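PDB 5ZRU: alpha-1,3-glucanase from Bacillus circulans, which probably hydrolyses alpha-1,3-glucan, this chain being the catalytic unit of a larger glycoside hydrolase of family 87 whose other modules probably bind carbohydrate. Local coordinates for residues D122-T127 with N404-G409; F40-T45 with S461-D466; P133-D138 with I370-D375; A408-F413 with N423-T428. One frame throughout, in Å; residues are numbered along the deposited sequence.

From the N terminus, the chain first opens interaction 2 at residues 40-45, a loop of the D1 region between strands 33-36 and 53-57, and closes it only at 461-466. Within that span, 122-127 opens interaction 1, which closes at 404-409, and inside this again 133-138 meets 370-375 in interaction 3. These three concentric closures bind D1 to the parallel beta-helix of D2. Interaction 4 starts where interaction 1 ends, sharing Ala408 and Gly409, and closes at 423-428, still within the span of interaction 2; it stays inside the beta-helix. Interactions 1 and 3 touch through Trp405 and Asn404, and Gln42 O links interaction 2 to Arg136.

Interaction 1 (D122-T127 with N404-G409); sequences DHPADT and NWRAAG. With ZN (zinc ion), chain G.
Arg406 reaches from the beta-helix to the backbone of Asp122, its NH2 2.7 Å from Asp122 O. NH1 of the same guanidinium lies 3.9 Å from Pro124 CD, where the arginine chain passes the proline ring at about a right angle; both neighbours meet the group obliquely. The reach depends on a fully stretched chain: CG is anti to the backbone N (chi1 177°) and the methylenes continue straight to NE. The Asp122 carboxylate is turned elsewhere, its OD2 5.0 Å from Arg406 NH2 and hydrogen-bonded to Tyr468 OH. OD1 accepts from His123 ND1 at 2.8 Å, in the plane of the imidazole but well above that of the carboxylate. This bond helps fix the rotation of the ring, together with the zinc bond at NE2, 2.1 Å long; Glu294 and a water 2.4 Å from the zinc ion are further ligands. Behind the arginine, Trp405 stacks on Phe135, and Asn404 ND2 makes a weak hydrogen bond to Arg406 O while also bonding Asp375 O, so the turn carrying Arg406 is held on the beta-helix side. Arg291 brings a like charge close to NH1. Small and at the surface, the contact joins D1 to the beta-helix beside a zinc site with a familiar metalloprotein arrangement: a carboxylate hydrogen-bonded to the second nitrogen of a metal-bound histidine.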
loop_
_atom_site.group_PDB
_atom_site.type_symbol
_atom_site.label_atom_id
_atom_site.label_comp_id
_atom_site.label_asym_id
_atom_site.label_seq_id
_atom_site.Cartn_x
_atom_site.Cartn_y
_atom_site.Cartn_z
ATOM N N ASP A 122 4.659 18.619 -6.365
ATOM C CA ASP A 122 3.792 17.472 -6.132
ATOM C C ASP A 122 3.956 16.381 -7.186
ATOM O O ASP A 122 3.152 15.446 -7.223
ATOM C CB ASP A 122 2.325 17.908 -6.052
ATOM C CG ASP A 122 1.800 18.479 -7.361
ATOM O OD1 ASP A 122 2.572 18.606 -8.340
ATOM O OD2 ASP A 122 0.594 18.812 -7.394
ATOM N N HIS A 123 4.959 16.479 -8.049
ATOM C CA HIS A 123 5.254 15.409 -8.981
ATOM C C HIS A 123 6.627 14.840 -8.665
ATOM O O HIS A 123 7.586 15.609 -8.515
ATOM C CB HIS A 123 5.237 15.905 -10.428
ATOM C CG HIS A 123 3.870 16.024 -11.017
ATOM N ND1 HIS A 123 2.909 16.872 -10.509
ATOM C CD2 HIS A 123 3.303 15.403 -12.078
ATOM C CE1 HIS A 123 1.806 16.765 -11.229
ATOM N NE2 HIS A 123 2.023 15.886 -12.190
ATOM N N PRO A 124 6.778 13.520 -8.597
ATOM C CA PRO A 124 8.089 12.949 -8.276
ATOM C C PRO A 124 9.074 13.103 -9.421
ATOM O O PRO A 124 8.700 13.136 -10.596
ATOM C CB PRO A 124 7.776 11.469 -8.016
ATOM C CG PRO A 124 6.560 11.204 -8.828
ATOM C CD PRO A 124 5.746 12.480 -8.776
ATOM N N ALA A 125 10.349 13.199 -9.057
ATOM C CA ALA A 125 11.465 13.114 -9.984
ATOM C C ALA A 125 12.258 11.849 -9.685
ATOM O O ALA A 125 12.188 11.292 -8.585
ATOM C CB ALA A 125 12.367 14.353 -9.882
ATOM N N ASP A 126 13.010 11.385 -10.678
ATOM C CA ASP A 126 13.603 10.055 -10.619
ATOM C C ASP A 126 15.074 10.054 -10.220
ATOM O O ASP A 126 15.660 8.974 -10.100
ATOM C CB ASP A 126 13.436 9.351 -11.970
ATOM C CG ASP A 126 11.983 8.993 -12.261
ATOM O OD1 ASP A 126 11.285 8.529 -11.330
ATOM O OD2 ASP A 126 11.533 9.189 -13.411
ATOM N N THR A 127 15.683 11.216 -10.015
ATOM C CA THR A 127 17.083 11.319 -9.629
ATOM C C THR A 127 17.227 12.287 -8.464
ATOM O O THR A 127 16.384 13.171 -8.273
ATOM C CB THR A 127 17.975 11.802 -10.789
ATOM O OG1 THR A 127 17.872 13.226 -10.913
ATOM C CG2 THR A 127 17.586 11.132 -12.107
ATOM N N ASN A 404 2.564 4.479 4.290
ATOM C CA ASN A 404 2.229 5.315 3.138
ATOM C C ASN A 404 3.153 6.532 3.132
ATOM O O ASN A 404 3.387 7.138 4.178
ATOM C CB ASN A 404 0.778 5.774 3.230
ATOM C CG ASN A 404 0.020 5.551 1.960
ATOM O OD1 ASN A 404 -0.401 4.435 1.689
ATOM N ND2 ASN A 404 -0.158 6.596 1.169
ATOM N N TRP A 405 3.731 6.872 1.973
ATOM C CA TRP A 405 4.619 8.036 1.912
ATOM C C TRP A 405 4.082 9.153 1.024
ATOM O O TRP A 405 4.810 10.106 0.730
ATOM C CB TRP A 405 6.034 7.644 1.478
ATOM C CG TRP A 405 6.184 6.659 0.345
ATOM C CD1 TRP A 405 6.195 5.294 0.438
ATOM C CD2 TRP A 405 6.392 6.970 -1.039
ATOM N NE1 TRP A 405 6.389 4.739 -0.804
ATOM C CE2 TRP A 405 6.510 5.747 -1.730
ATOM C CE3 TRP A 405 6.484 8.163 -1.761
ATOM C CZ2 TRP A 405 6.697 5.680 -3.110
ATOM C CZ3 TRP A 405 6.684 8.099 -3.141
ATOM C CH2 TRP A 405 6.792 6.866 -3.798
ATOM N N ARG A 406 2.833 9.061 0.595
ATOM C CA ARG A 406 2.178 10.177 -0.070
ATOM C C ARG A 406 0.678 10.018 0.097
ATOM O O ARG A 406 0.163 8.897 0.058
ATOM C CB ARG A 406 2.540 10.238 -1.559
ATOM C CG ARG A 406 1.806 11.347 -2.303
ATOM C CD ARG A 406 2.216 11.419 -3.760
ATOM N NE ARG A 406 1.545 12.534 -4.413
ATOM C CZ ARG A 406 1.779 12.915 -5.661
ATOM N NH1 ARG A 406 2.669 12.261 -6.391
ATOM N NH2 ARG A 406 1.116 13.948 -6.176
ATOM N N ALA A 407 -0.013 11.137 0.286
ATOM C CA ALA A 407 -1.490 11.163 0.327
ATOM C C ALA A 407 -1.952 10.344 1.539
ATOM O O ALA A 407 -1.393 10.498 2.635
ATOM C CB ALA A 407 -2.069 10.723 -1.017
ATOM N N ALA A 408 -2.968 9.486 1.403
ATOM C CA ALA A 408 -3.608 8.892 2.570
ATOM C C ALA A 408 -3.647 7.372 2.480
ATOM O O ALA A 408 -3.584 6.786 1.401
ATOM C CB ALA A 408 -5.034 9.426 2.747
ATOM N N GLY A 409 -3.792 6.728 3.642
ATOM C CA GLY A 409 -3.989 5.286 3.646
ATOM C C GLY A 409 -5.258 4.860 2.925
ATOM O O GLY A 409 -5.255 3.892 2.158
HETATM ZN ZN ZN G . 0.725 15.240 -13.668
HETATM O O HOH W 1 -1.208 16.659 -13.688
#

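Interaction 2 (F40-T45 with S461-D466); sequences FDQALT and SGTSRD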
loop_
_atom_site.group_PDB
_atom_site.type_symbol
_atom_site.label_atom_id
_atom_site.label_comp_id
_atom_site.label_asym_id
_atom_site.label_seq_id
_atom_site.Cartn_x
_atom_site.Cartn_y
_atom_site.Cartn_z
ATOM N N PHE A 40 9.237 13.344 13.450
ATOM C CA PHE A 40 8.684 13.079 12.119
ATOM C C PHE A 40 9.332 13.923 11.027
ATOM O O PHE A 40 8.733 14.134 9.960
ATOM C CB PHE A 40 7.159 13.273 12.099
ATOM C CG PHE A 40 6.441 12.474 13.146
ATOM C CD1 PHE A 40 6.098 11.150 12.909
ATOM C CD2 PHE A 40 6.137 13.032 14.378
ATOM C CE1 PHE A 40 5.442 10.400 13.878
ATOM C CE2 PHE A 40 5.475 12.286 15.353
ATOM C CZ PHE A 40 5.135 10.972 15.102
ATOM N N ASP A 41 10.555 14.399 11.254
ATOM C CA ASP A 41 11.233 15.269 10.298
ATOM C C ASP A 41 11.584 14.483 9.038
ATOM O O ASP A 41 12.386 13.546 9.089
ATOM C CB ASP A 41 12.483 15.855 10.955
ATOM C CG ASP A 41 13.329 16.704 10.014
ATOM O OD1 ASP A 41 12.975 16.890 8.829
ATOM O OD2 ASP A 41 14.381 17.195 10.483
ATOM N N GLN A 42 10.999 14.870 7.901
ATOM C CA GLN A 42 11.140 14.065 6.691
ATOM C C GLN A 42 12.504 14.205 6.035
ATOM O O GLN A 42 12.791 13.474 5.079
ATOM C CB GLN A 42 10.039 14.418 5.687
ATOM C CG GLN A 42 8.662 14.025 6.207
ATOM C CD GLN A 42 7.540 14.481 5.305
ATOM O OE1 GLN A 42 7.587 14.279 4.094
ATOM N NE2 GLN A 42 6.524 15.109 5.894
ATOM N N ALA A 43 13.349 15.112 6.526
ATOM C CA ALA A 43 14.733 15.112 6.080
ATOM C C ALA A 43 15.470 13.858 6.535
ATOM O O ALA A 43 16.482 13.499 5.926
ATOM C CB ALA A 43 15.461 16.357 6.588
ATOM N N LEU A 44 14.981 13.187 7.578
ATOM C CA LEU A 44 15.655 12.023 8.151
ATOM C C LEU A 44 15.087 10.742 7.559
ATOM O O LEU A 44 13.865 10.564 7.514
ATOM C CB LEU A 44 15.492 11.996 9.671
ATOM C CG LEU A 44 16.005 13.201 10.458
ATOM C CD1 LEU A 44 15.511 13.137 11.896
ATOM C CD2 LEU A 44 17.529 13.233 10.403
ATOM N N THR A 45 15.978 9.846 7.124
ATOM C CA THR A 45 15.543 8.548 6.610
ATOM C C THR A 45 14.626 7.842 7.603
ATOM O O THR A 45 13.650 7.180 7.212
ATOM C CB THR A 45 16.774 7.689 6.290
ATOM O OG1 THR A 45 17.561 8.346 5.286
ATOM C CG2 THR A 45 16.365 6.295 5.776
ATOM N N SER A 461 -0.072 9.184 12.459
ATOM C CA SER A 461 -0.442 9.672 11.136
ATOM C C SER A 461 -0.793 11.160 11.186
ATOM O O SER A 461 -0.672 11.822 12.219
ATOM C CB SER A 461 -1.591 8.831 10.565
ATOM O OG SER A 461 -1.150 7.490 10.387
ATOM N N GLY A 462 -1.236 11.694 10.051
ATOM C CA GLY A 462 -1.289 13.129 9.873
ATOM C C GLY A 462 0.097 13.665 9.556
ATOM O O GLY A 462 1.096 12.948 9.595
ATOM N N THR A 463 0.166 14.955 9.224
ATOM C CA THR A 463 1.468 15.536 8.907
ATOM C C THR A 463 1.404 17.050 9.037
ATOM O O THR A 463 0.332 17.656 8.991
ATOM C CB THR A 463 1.936 15.167 7.488
ATOM O OG1 THR A 463 3.312 15.561 7.313
ATOM C CG2 THR A 463 1.064 15.880 6.432
ATOM N N SER A 464 2.582 17.652 9.191
ATOM C CA SER A 464 2.740 19.088 9.008
ATOM C C SER A 464 3.321 19.443 7.644
ATOM O O SER A 464 3.421 20.633 7.318
ATOM C CB SER A 464 3.640 19.676 10.112
ATOM O OG SER A 464 2.971 19.728 11.368
ATOM N N ARG A 465 3.716 18.457 6.839
ATOM C CA ARG A 465 4.373 18.758 5.558
ATOM C C ARG A 465 3.969 17.744 4.485
ATOM O O ARG A 465 4.670 16.753 4.254
ATOM C CB ARG A 465 5.881 18.799 5.730
ATOM C CG ARG A 465 6.563 19.406 4.517
ATOM C CD ARG A 465 8.057 19.260 4.565
ATOM N NE ARG A 465 8.661 19.940 3.420
ATOM C CZ ARG A 465 9.965 19.945 3.168
ATOM N NH1 ARG A 465 10.785 19.298 3.972
ATOM N NH2 ARG A 465 10.440 20.588 2.109
ATOM N N ASP A 466 2.860 18.016 3.806
ATOM C CA ASP A 466 2.539 17.273 2.597
ATOM C C ASP A 466 3.380 17.845 1.456
ATOM O O ASP A 466 4.326 18.606 1.679
ATOM C CB ASP A 466 1.033 17.287 2.326
ATOM C CG ASP A 466 0.482 18.669 2.001
ATOM O OD1 ASP A 466 1.252 19.644 1.901
ATOM O OD2 ASP A 466 -0.754 18.763 1.817
HETATM O O HOH W 2 5.604 14.912 2.265
#
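Two irregular loops approach each other at Gln42 and Arg465, their CA atoms 8.3 Å apart. Residues Asp41 to Leu44 form a type I beta turn, closed by Leu44 N to Asp41 O, with Gln42 at its first corner. An Asx turn is superimposed on it, Ala43 N donating to Asp41 OD1 at 2.9 Å. The opposing loop has its own side-chain brace, an ST turn in which Arg465 N gives a nearly straight bond (170°) to Thr463 OG1 at 3.0 Å.

The first loop belongs to D1; the second follows strand 451-459 of the parallel beta-helix, so this contact joins a loop of D1 to a loop of the beta-helix. Gln42 carries it. With CG beside its backbone N (chi1 -66°) and the chain extended beyond, the amide crosses the interface and NE2 donates to Arg465 O at 3.0 Å, the N-H pointing fairly well (157°) but tilted from the carbonyl plane. Thr463 OG1 is 3.5 Å from NE2, and Arg465 CB packs 3.7 Å from the same nitrogen. A water donates both to Gln42 OE1 (2.8 Å) and to Arg465 O, so that carbonyl is gripped twice. A leucine here would probably leave Arg465 O without its amide donor and the bridging water without one of its acceptors. Gln42 OE1 also accepts from Arg132 NH1, Gln42 O from Arg136 NH2, and Arg465 NE is held by Asn469.

Interaction 3 (P133-D138 with I370-D375); sequences PLFRFD and IRNNGD. With CA (calcium ion), chain J.
Asn372 sets its amide nitrogen against the ring of Phe135 and the carbonyl O of Phe137, and the tight part of the contact gathers round that nitrogen. ND2 donates to Phe137 O at 2.8 Å; the oxygen lies in the plane of the asparagine amide, yet the donor stands well above the carbonyl plane (60°) and misses the lone pairs. The same nitrogen sits 3.5 Å from Phe135 CE1, reaching the ring obliquely, with ring and amide planes 73° apart. Asn372 directly follows strand 370-371, and its CG is anti to the backbone N (chi1 -158°), which sends the amide across to strand 132-144 of D1. Both ends of the amide are used: ND2 also bonds Asn348 OD1, while OD1 accepts from a water at 2.8 Å that in turn accepts from Phe137 N. The peptide groups round Phe137 are thus held once directly and once through water. A leucine in its place would probably leave Phe137 O and Asn348 OD1 without their donor and the water without its acceptor.

The other end of 370-375 takes no part in this packing and is watery: Asp375 lies far from Phe135 and binds calcium through OD1 at 2.6 Å; four waters, the nearest 2.1 Å from the calcium ion, share the metal with Asp352. On the strand side of Asn372, Arg371 forms salt bridges to Glu139 and Glu172 of D1 and to Glu402. The chemistry implies a buried interface joined by directional polar bonds, an amide and charged pairs, with aromatic packing around them.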
loop_
_atom_site.group_PDB
_atom_site.type_symbol
_atom_site.label_atom_id
_atom_site.label_comp_id
_atom_site.label_asym_id
_atom_site.label_seq_id
_atom_site.Cartn_x
_atom_site.Cartn_y
_atom_site.Cartn_z
ATOM N N PRO A 133 14.074 13.388 -0.776
ATOM C CA PRO A 133 13.744 11.970 -0.979
ATOM C C PRO A 133 12.573 11.485 -0.137
ATOM O O PRO A 133 12.412 11.865 1.028
ATOM C CB PRO A 133 15.037 11.256 -0.561
ATOM C CG PRO A 133 15.573 12.133 0.538
ATOM C CD PRO A 133 15.285 13.552 0.048
ATOM N N LEU A 134 11.754 10.632 -0.759
ATOM C CA LEU A 134 10.818 9.731 -0.094
ATOM C C LEU A 134 10.970 8.359 -0.745
ATOM O O LEU A 134 11.814 8.171 -1.630
ATOM C CB LEU A 134 9.373 10.249 -0.177
ATOM C CG LEU A 134 9.086 11.564 0.563
ATOM C CD1 LEU A 134 7.642 12.026 0.281
ATOM C CD2 LEU A 134 9.301 11.405 2.053
ATOM N N PHE A 135 10.160 7.385 -0.306
ATOM C CA PHE A 135 10.325 5.992 -0.748
ATOM C C PHE A 135 11.739 5.499 -0.420
ATOM O O PHE A 135 12.395 4.848 -1.231
ATOM C CB PHE A 135 10.027 5.857 -2.255
ATOM C CG PHE A 135 9.740 4.433 -2.738
ATOM C CD1 PHE A 135 9.770 3.342 -1.877
ATOM C CD2 PHE A 135 9.439 4.210 -4.077
ATOM C CE1 PHE A 135 9.504 2.043 -2.354
ATOM C CE2 PHE A 135 9.166 2.927 -4.558
ATOM C CZ PHE A 135 9.206 1.839 -3.695
ATOM N N ARG A 136 12.228 5.825 0.781
ATOM C CA ARG A 136 13.585 5.419 1.131
ATOM C C ARG A 136 13.676 3.962 1.572
ATOM O O ARG A 136 14.782 3.406 1.590
ATOM C CB ARG A 136 14.142 6.356 2.211
ATOM C CG ARG A 136 14.506 7.735 1.638
ATOM C CD ARG A 136 14.801 8.764 2.733
ATOM N NE ARG A 136 13.551 9.260 3.303
ATOM C CZ ARG A 136 13.411 10.440 3.899
ATOM N NH1 ARG A 136 14.453 11.261 4.025
ATOM N NH2 ARG A 136 12.223 10.803 4.351
ATOM N N PHE A 137 12.553 3.325 1.917
ATOM C CA PHE A 137 12.562 1.930 2.331
ATOM C C PHE A 137 11.941 1.041 1.255
ATOM O O PHE A 137 11.163 1.490 0.408
ATOM C CB PHE A 137 11.835 1.748 3.675
ATOM C CG PHE A 137 12.645 2.198 4.869
ATOM C CD1 PHE A 137 12.681 3.539 5.239
ATOM C CD2 PHE A 137 13.379 1.278 5.609
ATOM C CE1 PHE A 137 13.439 3.962 6.336
ATOM C CE2 PHE A 137 14.150 1.685 6.710
ATOM C CZ PHE A 137 14.177 3.024 7.078
ATOM N N ASP A 138 12.321 -0.233 1.293
ATOM C CA ASP A 138 11.844 -1.237 0.349
ATOM C C ASP A 138 11.827 -2.572 1.082
ATOM O O ASP A 138 12.229 -2.661 2.243
ATOM C CB ASP A 138 12.735 -1.288 -0.904
ATOM C CG ASP A 138 12.020 -1.886 -2.122
ATOM O OD1 ASP A 138 10.845 -2.290 -2.012
ATOM O OD2 ASP A 138 12.641 -1.953 -3.202
ATOM N N ILE A 370 -1.288 -3.397 2.975
ATOM C CA ILE A 370 -1.123 -2.306 2.013
ATOM C C ILE A 370 0.007 -1.443 2.560
ATOM O O ILE A 370 -0.213 -0.684 3.505
ATOM C CB ILE A 370 -2.410 -1.487 1.851
ATOM C CG1 ILE A 370 -3.628 -2.421 1.683
ATOM C CG2 ILE A 370 -2.272 -0.470 0.694
ATOM C CD1 ILE A 370 -3.587 -3.277 0.427
ATOM N N ARG A 371 1.217 -1.549 2.002
ATOM C CA ARG A 371 2.373 -1.000 2.708
ATOM C C ARG A 371 3.305 -0.230 1.783
ATOM O O ARG A 371 3.650 -0.714 0.704
ATOM C CB ARG A 371 3.163 -2.120 3.414
ATOM C CG ARG A 371 4.296 -1.597 4.294
ATOM C CD ARG A 371 5.100 -2.742 4.929
ATOM N NE ARG A 371 4.306 -3.545 5.846
ATOM C CZ ARG A 371 4.564 -4.815 6.162
ATOM N NH1 ARG A 371 5.587 -5.465 5.611
ATOM N NH2 ARG A 371 3.771 -5.447 7.011
ATOM N N ASN A 372 3.712 0.970 2.213
ATOM C CA ASN A 372 4.849 1.682 1.614
ATOM C C ASN A 372 4.572 2.091 0.168
ATOM O O ASN A 372 5.454 2.017 -0.689
ATOM C CB ASN A 372 6.133 0.840 1.700
ATOM C CG ASN A 372 7.399 1.683 1.613
ATOM O OD1 ASN A 372 7.516 2.726 2.259
ATOM N ND2 ASN A 372 8.364 1.216 0.831
ATOM N N ASN A 373 3.355 2.551 -0.101
ATOM C CA ASN A 373 2.970 2.978 -1.441
ATOM C C ASN A 373 3.060 4.496 -1.588
ATOM O O ASN A 373 2.996 5.249 -0.611
ATOM C CB ASN A 373 1.555 2.479 -1.765
ATOM C CG ASN A 373 1.488 0.964 -1.836
ATOM O OD1 ASN A 373 2.098 0.359 -2.710
ATOM N ND2 ASN A 373 0.754 0.340 -0.907
ATOM N N GLY A 374 3.195 4.942 -2.839
ATOM C CA GLY A 374 3.512 6.330 -3.136
ATOM C C GLY A 374 2.359 7.217 -3.545
ATOM O O GLY A 374 2.558 8.251 -4.198
ATOM N N ASP A 375 1.152 6.820 -3.156
ATOM C CA ASP A 375 -0.064 7.607 -3.313
ATOM C C ASP A 375 -1.087 6.940 -2.396
ATOM O O ASP A 375 -0.709 6.138 -1.533
ATOM C CB ASP A 375 -0.463 7.683 -4.800
ATOM C CG ASP A 375 -1.173 8.985 -5.163
ATOM O OD1 ASP A 375 -2.190 9.311 -4.528
ATOM O OD2 ASP A 375 -0.716 9.675 -6.096
HETATM CA CA CA J . -3.523 8.288 -6.500
HETATM O O HOH W 3 9.834 4.256 2.125
HETATM O O HOH W 4 -2.282 8.298 -8.427
HETATM O O HOH W 5 -3.594 10.443 -6.635
HETATM O O HOH W 6 -4.545 8.547 -8.527
HETATM O O HOH W 7 -5.255 8.159 -5.385
#

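Interaction 4 (A408-F413 with N423-T428); sequences AGIAFF and NLIVDT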
loop_
_atom_site.group_PDB
_atom_site.type_symbol
_atom_site.label_atom_id
_atom_site.label_comp_id
_atom_site.label_asym_id
_atom_site.label_seq_id
_atom_site.Cartn_x
_atom_site.Cartn_y
_atom_site.Cartn_z
ATOM N N ALA A 408 -2.968 9.486 1.403
ATOM C CA ALA A 408 -3.608 8.892 2.570
ATOM C C ALA A 408 -3.647 7.372 2.480
ATOM O O ALA A 408 -3.584 6.786 1.401
ATOM C CB ALA A 408 -5.034 9.426 2.747
ATOM N N GLY A 409 -3.792 6.728 3.642
ATOM C CA GLY A 409 -3.989 5.286 3.646
ATOM C C GLY A 409 -5.258 4.860 2.925
ATOM O O GLY A 409 -5.255 3.892 2.158
ATOM N N ILE A 410 -6.361 5.573 3.165
ATOM C CA ILE A 410 -7.647 5.297 2.532
ATOM C C ILE A 410 -8.229 6.615 2.055
ATOM O O ILE A 410 -8.192 7.607 2.789
ATOM C CB ILE A 410 -8.631 4.608 3.502
ATOM C CG1 ILE A 410 -8.089 3.244 3.935
ATOM C CG2 ILE A 410 -10.031 4.507 2.875
ATOM C CD1 ILE A 410 -9.005 2.501 4.898
ATOM N N ALA A 411 -8.776 6.630 0.836
ATOM C CA ALA A 411 -9.345 7.860 0.291
ATOM C C ALA A 411 -10.608 7.582 -0.515
ATOM O O ALA A 411 -10.662 6.619 -1.287
ATOM C CB ALA A 411 -8.333 8.587 -0.604
ATOM N N PHE A 412 -11.613 8.454 -0.360
ATOM C CA PHE A 412 -12.791 8.450 -1.219
ATOM C C PHE A 412 -12.900 9.827 -1.863
ATOM O O PHE A 412 -12.787 10.847 -1.175
ATOM C CB PHE A 412 -14.094 8.133 -0.458
ATOM C CG PHE A 412 -14.140 6.759 0.177
ATOM C CD1 PHE A 412 -13.720 5.630 -0.517
ATOM C CD2 PHE A 412 -14.614 6.608 1.476
ATOM C CE1 PHE A 412 -13.771 4.369 0.066
ATOM C CE2 PHE A 412 -14.670 5.347 2.082
ATOM C CZ PHE A 412 -14.247 4.223 1.374
ATOM N N PHE A 413 -13.125 9.852 -3.175
ATOM C CA PHE A 413 -13.182 11.107 -3.914
ATOM C C PHE A 413 -14.540 11.406 -4.540
ATOM O O PHE A 413 -14.710 12.483 -5.126
ATOM C CB PHE A 413 -12.090 11.107 -4.989
ATOM C CG PHE A 413 -10.712 10.953 -4.409
ATOM C CD1 PHE A 413 -10.233 11.887 -3.507
ATOM C CD2 PHE A 413 -9.915 9.863 -4.726
ATOM C CE1 PHE A 413 -8.975 11.750 -2.932
ATOM C CE2 PHE A 413 -8.648 9.728 -4.163
ATOM C CZ PHE A 413 -8.182 10.672 -3.268
ATOM N N ASN A 423 -10.079 -1.278 9.968
ATOM C CA ASN A 423 -8.744 -1.109 9.423
ATOM C C ASN A 423 -7.771 -0.669 10.506
ATOM O O ASN A 423 -8.155 -0.145 11.557
ATOM C CB ASN A 423 -8.754 -0.091 8.278
ATOM C CG ASN A 423 -9.579 -0.560 7.108
ATOM O OD1 ASN A 423 -9.325 -1.628 6.550
ATOM N ND2 ASN A 423 -10.583 0.232 6.734
ATOM N N LEU A 424 -6.493 -0.905 10.233
ATOM C CA LEU A 424 -5.388 -0.442 11.065
ATOM C C LEU A 424 -4.462 0.344 10.153
ATOM O O LEU A 424 -3.973 -0.193 9.153
ATOM C CB LEU A 424 -4.659 -1.629 11.718
ATOM C CG LEU A 424 -3.365 -1.404 12.506
ATOM C CD1 LEU A 424 -3.600 -0.482 13.701
ATOM C CD2 LEU A 424 -2.792 -2.753 12.966
ATOM N N ILE A 425 -4.258 1.622 10.461
ATOM C CA ILE A 425 -3.537 2.524 9.574
ATOM C C ILE A 425 -2.439 3.179 10.392
ATOM O O ILE A 425 -2.733 3.911 11.344
ATOM C CB ILE A 425 -4.466 3.583 8.950
ATOM C CG1 ILE A 425 -5.698 2.910 8.328
ATOM C CG2 ILE A 425 -3.714 4.360 7.865
ATOM C CD1 ILE A 425 -6.772 3.892 7.844
ATOM N N VAL A 426 -1.177 2.925 10.024
ATOM C CA VAL A 426 -0.034 3.235 10.883
ATOM C C VAL A 426 1.075 3.910 10.080
ATOM O O VAL A 426 1.409 3.471 8.975
ATOM C CB VAL A 426 0.513 1.959 11.558
ATOM C CG1 VAL A 426 1.611 2.307 12.577
ATOM C CG2 VAL A 426 -0.607 1.183 12.222
ATOM N N ASP A 427 1.654 4.976 10.648
ATOM C CA ASP A 427 2.933 5.537 10.187
ATOM C C ASP A 427 2.863 6.149 8.781
ATOM O O ASP A 427 3.734 5.911 7.946
ATOM C CB ASP A 427 4.039 4.473 10.243
ATOM C CG ASP A 427 4.443 4.120 11.656
ATOM O OD1 ASP A 427 4.241 4.960 12.553
ATOM O OD2 ASP A 427 4.974 3.006 11.862
ATOM N N THR A 428 1.846 6.968 8.522
ATOM C CA THR A 428 1.835 7.669 7.241
ATOM C C THR A 428 2.885 8.776 7.242
ATOM O O THR A 428 3.261 9.307 8.291
ATOM C CB THR A 428 0.456 8.266 6.925
ATOM O OG1 THR A 428 0.136 9.285 7.876
ATOM C CG2 THR A 428 -0.618 7.189 6.959
#
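The interior of the parallel beta-helix receives this contact, where the corner at Gly409 and Ile410 faces strand 424-426 across the core. Ile410 CD1 is the main point of touch: it meets Asn423 ND2 at 3.3 Å and Ile425 CD1 at 3.9 Å. CG1 of Ile410 is anti to its carbonyl carbon (chi1 -63°), and CD1 continues the extended line (chi2 180°), which carries CD1 to the Asn423 amide and alongside Ile425 CD1. The two isoleucine side chains cross at about a right angle, and Phe453 of strand 451-459 also packs on Ile410. A right-handed helix of this kind, as in the pectate lyase clan, stacks like positions of successive turns: strand 411-412 pairs with 435-437, and 424-426 with 400-402. The Asn423 amide is bonded to the backbone of the preceding turn, OD1 accepting from Asn399 N and ND2 donating to Phe396 O; it is thereby held while its nitrogen lies against the methyl of Ile410. At the corner, Gly409 CA lies 4.3 Å from Ile425 CG2. A CB on Gly409 would come to 2.8 Å from Ile425 CG2, a clash that the glycine avoids.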